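Local coordinates for uncharacterized HIT-like protein HP_0404 (PDB 4ZGL), which probably acts as an adenosine 5'-monophosphoramidase of the HIT (histidine triad) family, hydrolysing phosphoramidate conjugates of AMP, at residues R22-Y27 / L38-Q43; Q43-F48 / M92-H97; D47-T52 / T81-N86. One frame throughout, in Å; residues are numbered along the deposited sequence.

Interaction 1: R22-Y27 / L38-Q43; sequences RFLSFY and LVIPKQ
Leu38 gives up more area than any other residue of this contact, and it lies beside Phe26 and Ile40 on one face of a two-stranded antiparallel pairing. Phe26 has CG in the crowded position between its backbone N and carbonyl carbon (chi1 54°), which lays the ring over the neighbouring strand. Leu38 CB then sits over one ring face, offset toward the rim, while Leu38 CD1 reaches Phe26 CE1 at 3.7 Å. Ile40 CD1 meets the same ring from the edge, in its plane, 3.8 Å from Phe26 CE2. A flat ring that offers a face to one branched chain and an edge to another suits this buried side, which Ile7, Ile8 and Phe4 of the N-terminal helix also touch.

The backbone fixes the register. Ile40 N donates to Leu24 O at 2.8 Å, nearly along the C=O axis, and Leu38 N and Phe26 O make a similar bond. Leu38 O accepts twice, from Phe26 N in the carbonyl plane and from Ser25 OG at 3.0 Å, well above that plane; a small hydroxyl thus satisfies itself within the buried sheet. Beyond the strands, Lys42 N bonds Arg22 O at 2.9 Å. The extended Lys42 chain runs alongside the Arg22 carbonyl, carrying NZ to Glu19 and Asn20. Running antiparallel at 157°, 23-27 and 38-41 belong to the twisted beta hairpin of the HIT fold.

Interaction 2: Q43-F48 / M92-H97; sequences QSIQDF and MHLHFH
Here the loop after strand 36-41 packs on the histidine triad motif of the HIT fold, His93 to His97. The tight part centres on Leu94. Its N-H points almost straight at a lone pair of Ile45 O, at 2.7 Å and 177°, and so ties the loop to the motif. With CG anti to the backbone N, the Leu94 side chain slots against the turn at Asp47 and Phe48, bringing CD1 to 3.5 Å from Phe48 N; a branched aliphatic chain suits this spot against the Asp47 backbone and Phe48 CB. Further in, the Phe48 and Phe96 rings meet rim to rim, Phe48 CD1 lying 3.6 Å from Phe96 CZ with the planes at 85°. Phe64 of the second subunit also meets Phe48, so this apolar cluster extends to the dimer interface.

The outer side is looser. Gln46 and Met92 lie side by side, with Gln46 NE2 4.0 Å from Met92 SD; the long polar chain of Gln46 suits the exposed side, while Met92 follows its aliphatic part.

Toward the start of the loop, Ile45 O sits over the centre of the His93 ring, 3.7 Å above its plane, while His93 NE2 bonds to Pro41 O. The middle histidine, His95, is probably the nucleophile, as in other HIT hydrolases; its ND1 donates to His93 O at 2.6 Å, in the ring plane and nearly along the C=O axis.

Interaction 3: D47-T52 / T81-N86; sequences DFNGIT and TNVGKN
The short 3-10 turn at Phe48 and Asn49 lies against the end of strand 77-83 with no backbone pairing, the nearest CA atoms, those of Asp47 and Val83, being 5.5 Å apart. Val83 carries most of the contact, its two methyls parted between different neighbours. CG2 presses on Phe48 CB at 3.6 Å. CG1 faces the polar groups instead, 3.6 Å from Asn49 ND2 and 3.8 Å from Asp47 OD2, and both of those side chains cross the valine at about a right angle. A beta-branched residue suits such a strand end, since it offers a methyl to each side. Less closely, Thr81 CG2 approaches Phe48 CB at 4.3 Å, leaving Thr81 OG1 to bond His95 O.

In HINT-type dimers, as here, this edge strand joins the sheets of two subunits: Thr81, Asn82 and Val83 pair antiparallel with a strand of the second subunit. The amide of Asn49 suits this border, because it can accept and donate at once: OD1 bonds Tyr77 OH and ND2 bonds Lys73 O, both of the second subunit. Asp47 holds the turn itself, its O accepting from Gly50 N at 3.1 Å and its OD1 adding a weak bond to the same N-H. After Val83 the chain leaves the strand at Gly84, whose positive phi of 94° would jam a side chain against the Val83 carbonyl O.

In the fold
Along the chain interaction 1 closes first, and its last residue, Gln43, opens interaction 2, whose loop leads through Asp47 and Phe48 into interaction 3. Their centres step outward: interactions 1 and 2 are about 9 Å apart, 2 and 3 about 6 Å, 1 and 3 about 15 Å. All three reach the same antiparallel sheet, in which strand 96-100 lies between 36-41 and 77-83. The triad segment 92-97, leading into that strand, touches both neighbours. It thus lies between the hairpin and the edge strand at which the sheet continues into the second subunit, and one loop, 43-52, reaches both the histidine motif and the dimer border.

Interaction 1: R22-Y27 / L38-Q43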
loop_
_atom_site.group_PDB
_atom_site.type_symbol
_atom_site.label_atom_id
_atom_site.label_comp_id
_atom_site.label_asym_id
_atom_site.label_seq_id
_atom_site.Cartn_x
_atom_site.Cartn_y
_atom_site.Cartn_z
ATOM N N ARG A 22 9.397 8.503 -13.892
ATOM C CA ARG A 22 9.623 8.436 -12.447
ATOM C C ARG A 22 9.510 7.036 -11.838
ATOM O O ARG A 22 9.989 6.818 -10.726
ATOM C CB ARG A 22 8.663 9.386 -11.723
ATOM C CG ARG A 22 8.978 10.865 -11.902
ATOM C CD ARG A 22 7.986 11.724 -11.139
ATOM N NE ARG A 22 8.111 13.181 -11.302
ATOM C CZ ARG A 22 7.769 13.822 -12.413
ATOM N NH1 ARG A 22 7.345 13.134 -13.466
ATOM N NH2 ARG A 22 7.883 15.142 -12.487
ATOM N N PHE A 23 8.886 6.091 -12.544
ATOM C CA PHE A 23 8.644 4.751 -11.993
ATOM C C PHE A 23 8.972 3.638 -12.973
ATOM O O PHE A 23 9.100 3.858 -14.176
ATOM C CB PHE A 23 7.188 4.605 -11.557
ATOM C CG PHE A 23 6.771 5.597 -10.519
ATOM C CD1 PHE A 23 7.006 5.354 -9.175
ATOM C CD2 PHE A 23 6.154 6.781 -10.887
ATOM C CE1 PHE A 23 6.627 6.276 -8.217
ATOM C CE2 PHE A 23 5.769 7.704 -9.935
ATOM C CZ PHE A 23 6.008 7.452 -8.598
ATOM N N LEU A 24 9.098 2.435 -12.429
ATOM C CA LEU A 24 9.392 1.251 -13.214
ATOM C C LEU A 24 8.729 0.046 -12.557
ATOM O O LEU A 24 8.757 -0.091 -11.333
ATOM C CB LEU A 24 10.904 1.038 -13.294
ATOM C CG LEU A 24 11.386 -0.227 -14.018
ATOM C CD1 LEU A 24 11.941 0.086 -15.399
ATOM C CD2 LEU A 24 12.439 -0.940 -13.184
ATOM N N SER A 25 8.129 -0.818 -13.373
ATOM C CA SER A 25 7.520 -2.049 -12.878
ATOM C C SER A 25 8.083 -3.255 -13.608
ATOM O O SER A 25 8.411 -3.176 -14.793
ATOM C CB SER A 25 6.000 -2.012 -13.039
ATOM O OG SER A 25 5.393 -3.131 -12.409
ATOM N N PHE A 26 8.189 -4.371 -12.894
ATOM C CA PHE A 26 8.714 -5.609 -13.460
ATOM C C PHE A 26 8.303 -6.812 -12.620
ATOM O O PHE A 26 7.920 -6.670 -11.461
ATOM C CB PHE A 26 10.242 -5.541 -13.576
ATOM C CG PHE A 26 10.934 -5.184 -12.292
ATOM C CD1 PHE A 26 11.387 -6.171 -11.431
ATOM C CD2 PHE A 26 11.129 -3.856 -11.944
ATOM C CE1 PHE A 26 12.020 -5.837 -10.248
ATOM C CE2 PHE A 26 11.761 -3.517 -10.762
ATOM C CZ PHE A 26 12.207 -4.507 -9.914
ATOM N N TYR A 27 8.392 -7.996 -13.220
ATOM C CA TYR A 27 8.013 -9.235 -12.548
ATOM C C TYR A 27 9.023 -9.638 -11.482
ATOM O O TYR A 27 10.229 -9.454 -11.652
ATOM C CB TYR A 27 7.868 -10.376 -13.556
ATOM C CG TYR A 27 6.655 -10.256 -14.440
ATOM C CD1 TYR A 27 5.388 -10.586 -13.965
ATOM C CD2 TYR A 27 6.770 -9.818 -15.755
ATOM C CE1 TYR A 27 4.268 -10.480 -14.773
ATOM C CE2 TYR A 27 5.659 -9.710 -16.571
ATOM C CZ TYR A 27 4.412 -10.042 -16.077
ATOM O OH TYR A 27 3.312 -9.935 -16.889
ATOM N N LEU A 38 6.414 -5.958 -9.243
ATOM C CA LEU A 38 7.010 -5.005 -8.314
ATOM C C LEU A 38 6.955 -3.628 -8.944
ATOM O O LEU A 38 7.254 -3.480 -10.123
ATOM C CB LEU A 38 8.463 -5.378 -8.033
ATOM C CG LEU A 38 8.683 -6.670 -7.249
ATOM C CD1 LEU A 38 10.115 -7.150 -7.415
ATOM C CD2 LEU A 38 8.348 -6.473 -5.779
ATOM N N VAL A 39 6.553 -2.626 -8.167
ATOM C CA VAL A 39 6.551 -1.238 -8.631
ATOM C C VAL A 39 7.570 -0.445 -7.825
ATOM O O VAL A 39 7.485 -0.392 -6.593
ATOM C CB VAL A 39 5.169 -0.581 -8.473
ATOM C CG1 VAL A 39 5.204 0.857 -8.979
ATOM C CG2 VAL A 39 4.116 -1.394 -9.207
ATOM N N ILE A 40 8.520 0.180 -8.520
ATOM C CA ILE A 40 9.592 0.918 -7.844
ATOM C C ILE A 40 9.781 2.322 -8.406
ATOM O O ILE A 40 9.588 2.557 -9.608
ATOM C CB ILE A 40 10.935 0.159 -7.748
ATOM C CG1 ILE A 40 11.640 0.013 -9.114
ATOM C CG2 ILE A 40 10.694 -1.171 -7.059
ATOM C CD1 ILE A 40 13.088 -0.410 -9.026
ATOM N N PRO A 41 10.107 3.274 -7.519
ATOM C CA PRO A 41 10.456 4.614 -7.973
ATOM C C PRO A 41 11.884 4.609 -8.491
ATOM O O PRO A 41 12.746 3.977 -7.885
ATOM C CB PRO A 41 10.336 5.450 -6.699
ATOM C CG PRO A 41 10.637 4.490 -5.601
ATOM C CD PRO A 41 10.016 3.197 -6.047
ATOM N N LYS A 42 12.123 5.274 -9.615
ATOM C CA LYS A 42 13.475 5.376 -10.166
ATOM C C LYS A 42 14.376 6.192 -9.242
ATOM O O LYS A 42 15.579 5.950 -9.162
ATOM C CB LYS A 42 13.446 6.001 -11.561
ATOM C CG LYS A 42 12.840 5.107 -12.628
ATOM C CD LYS A 42 12.807 5.821 -13.964
ATOM C CE LYS A 42 12.552 4.859 -15.108
ATOM N NZ LYS A 42 12.651 5.563 -16.415
ATOM N N GLN A 43 13.777 7.154 -8.547
ATOM C CA GLN A 43 14.475 7.941 -7.541
ATOM C C GLN A 43 14.959 7.044 -6.404
ATOM O O GLN A 43 14.310 6.057 -6.063
ATOM C CB GLN A 43 13.546 9.026 -6.997
ATOM C CG GLN A 43 14.220 10.057 -6.104
ATOM C CD GLN A 43 13.231 11.042 -5.510
ATOM O OE1 GLN A 43 12.260 11.436 -6.162
ATOM N NE2 GLN A 43 13.468 11.441 -4.266
#

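Interaction 2: Q43-F48 / M92-H97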
loop_
_atom_site.group_PDB
_atom_site.type_symbol
_atom_site.label_atom_id
_atom_site.label_comp_id
_atom_site.label_asym_id
_atom_site.label_seq_id
_atom_site.Cartn_x
_atom_site.Cartn_y
_atom_site.Cartn_z
ATOM N N GLN A 43 13.777 7.154 -8.547
ATOM C CA GLN A 43 14.475 7.941 -7.541
ATOM C C GLN A 43 14.959 7.044 -6.404
ATOM O O GLN A 43 14.310 6.057 -6.063
ATOM C CB GLN A 43 13.546 9.026 -6.997
ATOM C CG GLN A 43 14.220 10.057 -6.104
ATOM C CD GLN A 43 13.231 11.042 -5.510
ATOM O OE1 GLN A 43 12.260 11.436 -6.162
ATOM N NE2 GLN A 43 13.468 11.441 -4.266
ATOM N N SER A 44 16.106 7.397 -5.828
ATOM C CA SER A 44 16.733 6.593 -4.783
ATOM C C SER A 44 16.044 6.804 -3.448
ATOM O O SER A 44 16.320 7.762 -2.736
ATOM C CB SER A 44 18.215 6.939 -4.658
ATOM O OG SER A 44 18.813 6.207 -3.604
ATOM N N ILE A 45 15.105 5.922 -3.138
ATOM C CA ILE A 45 14.365 5.992 -1.906
ATOM C C ILE A 45 14.259 4.620 -1.272
ATOM O O ILE A 45 13.924 3.661 -1.955
ATOM C CB ILE A 45 12.961 6.491 -2.196
ATOM C CG1 ILE A 45 12.940 7.732 -3.072
ATOM C CG2 ILE A 45 12.174 6.789 -0.927
ATOM C CD1 ILE A 45 11.588 7.911 -3.722
ATOM N N GLN A 46 14.475 4.543 0.039
ATOM C CA GLN A 46 14.705 3.266 0.714
ATOM C C GLN A 46 13.441 2.499 1.084
ATOM O O GLN A 46 13.411 1.272 0.992
ATOM C CB GLN A 46 15.536 3.502 1.975
ATOM C CG GLN A 46 16.060 2.231 2.620
ATOM C CD GLN A 46 17.006 2.512 3.760
ATOM O OE1 GLN A 46 17.741 3.495 3.737
ATOM N NE2 GLN A 46 17.002 1.647 4.760
ATOM N N ASP A 47 12.421 3.219 1.538
ATOM C CA ASP A 47 11.175 2.599 1.986
ATOM C C ASP A 47 10.016 3.598 1.936
ATOM O O ASP A 47 10.191 4.737 1.492
ATOM C CB ASP A 47 11.348 2.011 3.394
ATOM C CG ASP A 47 11.792 3.046 4.428
ATOM O OD1 ASP A 47 11.644 4.268 4.194
ATOM O OD2 ASP A 47 12.292 2.631 5.492
ATOM N N PHE A 48 8.834 3.163 2.372
ATOM C CA PHE A 48 7.636 3.989 2.285
ATOM C C PHE A 48 7.754 5.262 3.115
ATOM O O PHE A 48 7.257 6.313 2.724
ATOM C CB PHE A 48 6.409 3.196 2.721
ATOM C CG PHE A 48 5.114 3.914 2.490
ATOM C CD1 PHE A 48 4.584 4.029 1.210
ATOM C CD2 PHE A 48 4.422 4.483 3.551
ATOM C CE1 PHE A 48 3.386 4.699 0.993
ATOM C CE2 PHE A 48 3.226 5.151 3.342
ATOM C CZ PHE A 48 2.707 5.257 2.061
ATOM N N MET A 92 16.567 -2.996 0.070
ATOM C CA MET A 92 16.388 -1.667 0.660
ATOM C C MET A 92 16.217 -0.582 -0.390
ATOM O O MET A 92 17.020 0.332 -0.499
ATOM C CB MET A 92 17.552 -1.343 1.582
ATOM C CG MET A 92 17.634 -2.292 2.758
ATOM S SD MET A 92 16.195 -2.144 3.837
ATOM C CE MET A 92 16.043 -3.817 4.447
ATOM N N HIS A 93 15.157 -0.725 -1.178
ATOM C CA HIS A 93 14.699 0.298 -2.105
ATOM C C HIS A 93 13.184 0.182 -2.074
ATOM O O HIS A 93 12.652 -0.923 -2.086
ATOM C CB HIS A 93 15.268 0.048 -3.507
ATOM C CG HIS A 93 15.015 1.157 -4.483
ATOM N ND1 HIS A 93 15.970 2.101 -4.792
ATOM C CD2 HIS A 93 13.931 1.459 -5.238
ATOM C CE1 HIS A 93 15.482 2.944 -5.683
ATOM N NE2 HIS A 93 14.246 2.576 -5.970
ATOM N N LEU A 94 12.499 1.317 -1.978
ATOM C CA LEU A 94 11.047 1.326 -1.872
ATOM C C LEU A 94 10.454 0.507 -2.996
ATOM O O LEU A 94 10.772 0.723 -4.163
ATOM C CB LEU A 94 10.503 2.757 -1.925
ATOM C CG LEU A 94 8.986 2.908 -2.091
ATOM C CD1 LEU A 94 8.232 2.202 -0.972
ATOM C CD2 LEU A 94 8.614 4.382 -2.161
ATOM N N HIS A 95 9.600 -0.442 -2.644
ATOM C CA HIS A 95 8.894 -1.210 -3.653
ATOM C C HIS A 95 7.563 -1.721 -3.140
ATOM O O HIS A 95 7.428 -2.076 -1.966
ATOM C CB HIS A 95 9.756 -2.369 -4.140
ATOM C CG HIS A 95 10.156 -3.322 -3.068
ATOM N ND1 HIS A 95 11.175 -3.053 -2.181
ATOM C CD2 HIS A 95 9.698 -4.555 -2.754
ATOM C CE1 HIS A 95 11.322 -4.077 -1.360
ATOM N NE2 HIS A 95 10.435 -5.000 -1.684
ATOM N N PHE A 96 6.580 -1.723 -4.032
ATOM C CA PHE A 96 5.270 -2.272 -3.744
ATOM C C PHE A 96 5.112 -3.605 -4.457
ATOM O O PHE A 96 5.373 -3.705 -5.657
ATOM C CB PHE A 96 4.174 -1.316 -4.203
ATOM C CG PHE A 96 3.941 -0.175 -3.265
ATOM C CD1 PHE A 96 4.699 0.981 -3.358
ATOM C CD2 PHE A 96 2.958 -0.254 -2.285
ATOM C CE1 PHE A 96 4.487 2.042 -2.491
ATOM C CE2 PHE A 96 2.738 0.797 -1.417
ATOM C CZ PHE A 96 3.504 1.946 -1.518
ATOM N N HIS A 97 4.694 -4.622 -3.712
ATOM C CA HIS A 97 4.335 -5.905 -4.294
ATOM C C HIS A 97 2.912 -5.812 -4.818
ATOM O O HIS A 97 2.024 -5.298 -4.135
ATOM C CB HIS A 97 4.420 -7.011 -3.247
ATOM C CG HIS A 97 5.794 -7.211 -2.688
ATOM N ND1 HIS A 97 6.597 -8.270 -3.047
ATOM C CD2 HIS A 97 6.504 -6.493 -1.789
ATOM C CE1 HIS A 97 7.741 -8.199 -2.397
ATOM N NE2 HIS A 97 7.712 -7.128 -1.628
#

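Interaction 3: D47-T52 / T81-N86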
loop_
_atom_site.group_PDB
_atom_site.type_symbol
_atom_site.label_atom_id
_atom_site.label_comp_id
_atom_site.label_asym_id
_atom_site.label_seq_id
_atom_site.Cartn_x
_atom_site.Cartn_y
_atom_site.Cartn_z
ATOM N N ASP A 47 12.421 3.219 1.538
ATOM C CA ASP A 47 11.175 2.599 1.986
ATOM C C ASP A 47 10.016 3.598 1.936
ATOM O O ASP A 47 10.191 4.737 1.492
ATOM C CB ASP A 47 11.348 2.011 3.394
ATOM C CG ASP A 47 11.792 3.046 4.428
ATOM O OD1 ASP A 47 11.644 4.268 4.194
ATOM O OD2 ASP A 47 12.292 2.631 5.492
ATOM N N PHE A 48 8.834 3.163 2.372
ATOM C CA PHE A 48 7.636 3.989 2.285
ATOM C C PHE A 48 7.754 5.262 3.115
ATOM O O PHE A 48 7.257 6.313 2.724
ATOM C CB PHE A 48 6.409 3.196 2.721
ATOM C CG PHE A 48 5.114 3.914 2.490
ATOM C CD1 PHE A 48 4.584 4.029 1.210
ATOM C CD2 PHE A 48 4.422 4.483 3.551
ATOM C CE1 PHE A 48 3.386 4.699 0.993
ATOM C CE2 PHE A 48 3.226 5.151 3.342
ATOM C CZ PHE A 48 2.707 5.257 2.061
ATOM N N ASN A 49 8.410 5.173 4.261
ATOM C CA ASN A 49 8.639 6.369 5.081
ATOM C C ASN A 49 9.306 7.532 4.347
ATOM O O ASN A 49 9.071 8.692 4.691
ATOM C CB ASN A 49 9.448 6.028 6.340
ATOM C CG ASN A 49 8.618 5.318 7.391
ATOM O OD1 ASN A 49 7.387 5.351 7.365
ATOM N ND2 ASN A 49 9.293 4.676 8.330
ATOM N N GLY A 50 10.131 7.219 3.349
ATOM C CA GLY A 50 10.909 8.225 2.632
ATOM C C GLY A 50 10.355 8.639 1.281
ATOM O O GLY A 50 11.101 9.123 0.442
ATOM N N ILE A 51 9.057 8.444 1.054
ATOM C CA ILE A 51 8.398 8.924 -0.178
ATOM C C ILE A 51 7.531 10.124 0.174
ATOM O O ILE A 51 6.880 10.114 1.213
ATOM C CB ILE A 51 7.542 7.832 -0.890
ATOM C CG1 ILE A 51 6.883 8.369 -2.174
ATOM C CG2 ILE A 51 6.441 7.292 0.013
ATOM C CD1 ILE A 51 6.965 7.422 -3.356
ATOM N N THR A 52 7.519 11.142 -0.687
ATOM C CA THR A 52 6.705 12.338 -0.463
ATOM C C THR A 52 5.276 12.047 -0.894
ATOM O O THR A 52 5.055 11.192 -1.754
ATOM C CB THR A 52 7.225 13.553 -1.242
ATOM O OG1 THR A 52 7.445 13.167 -2.596
ATOM C CG2 THR A 52 8.517 14.068 -0.632
ATOM N N THR A 81 3.655 -3.180 0.775
ATOM C CA THR A 81 5.034 -2.713 0.879
ATOM C C THR A 81 5.522 -2.913 2.310
ATOM O O THR A 81 4.795 -2.649 3.266
ATOM C CB THR A 81 5.193 -1.247 0.420
ATOM O OG1 THR A 81 6.577 -0.888 0.434
ATOM C CG2 THR A 81 4.404 -0.292 1.304
ATOM N N ASN A 82 6.750 -3.406 2.441
ATOM C CA ASN A 82 7.369 -3.633 3.743
ATOM C C ASN A 82 8.305 -2.486 4.087
ATOM O O ASN A 82 9.183 -2.141 3.302
ATOM C CB ASN A 82 8.140 -4.946 3.733
ATOM C CG ASN A 82 7.262 -6.126 3.374
ATOM O OD1 ASN A 82 7.448 -6.764 2.338
ATOM N ND2 ASN A 82 6.298 -6.421 4.232
ATOM N N VAL A 83 8.098 -1.896 5.256
ATOM C CA VAL A 83 8.891 -0.765 5.694
ATOM C C VAL A 83 9.855 -1.224 6.788
ATOM O O VAL A 83 9.467 -1.417 7.939
ATOM C CB VAL A 83 7.991 0.373 6.199
ATOM C CG1 VAL A 83 8.805 1.632 6.450
ATOM C CG2 VAL A 83 6.892 0.656 5.188
ATOM N N GLY A 84 11.112 -1.421 6.402
ATOM C CA GLY A 84 12.165 -1.816 7.330
ATOM C C GLY A 84 12.375 -3.318 7.404
ATOM O O GLY A 84 11.475 -4.097 7.100
ATOM N N LYS A 85 13.579 -3.718 7.806
ATOM C CA LYS A 85 13.929 -5.131 7.925
ATOM C C LYS A 85 13.036 -5.900 8.892
ATOM O O LYS A 85 12.797 -7.083 8.701
ATOM C CB LYS A 85 15.394 -5.290 8.368
ATOM C CG LYS A 85 15.630 -4.947 9.840
ATOM C CD LYS A 85 17.056 -5.174 10.342
ATOM C CE LYS A 85 17.208 -5.171 11.932
ATOM N NZ LYS A 85 17.383 -6.501 12.611
ATOM N N ASN A 86 12.564 -5.229 9.936
ATOM C CA ASN A 86 11.725 -5.851 10.952
ATOM C C ASN A 86 10.312 -6.175 10.472
ATOM O O ASN A 86 9.615 -6.971 11.094
ATOM C CB ASN A 86 11.680 -4.961 12.195
ATOM C CG ASN A 86 12.942 -5.064 13.030
ATOM O OD1 ASN A 86 13.881 -5.787 12.686
ATOM N ND2 ASN A 86 12.975 -4.328 14.128
#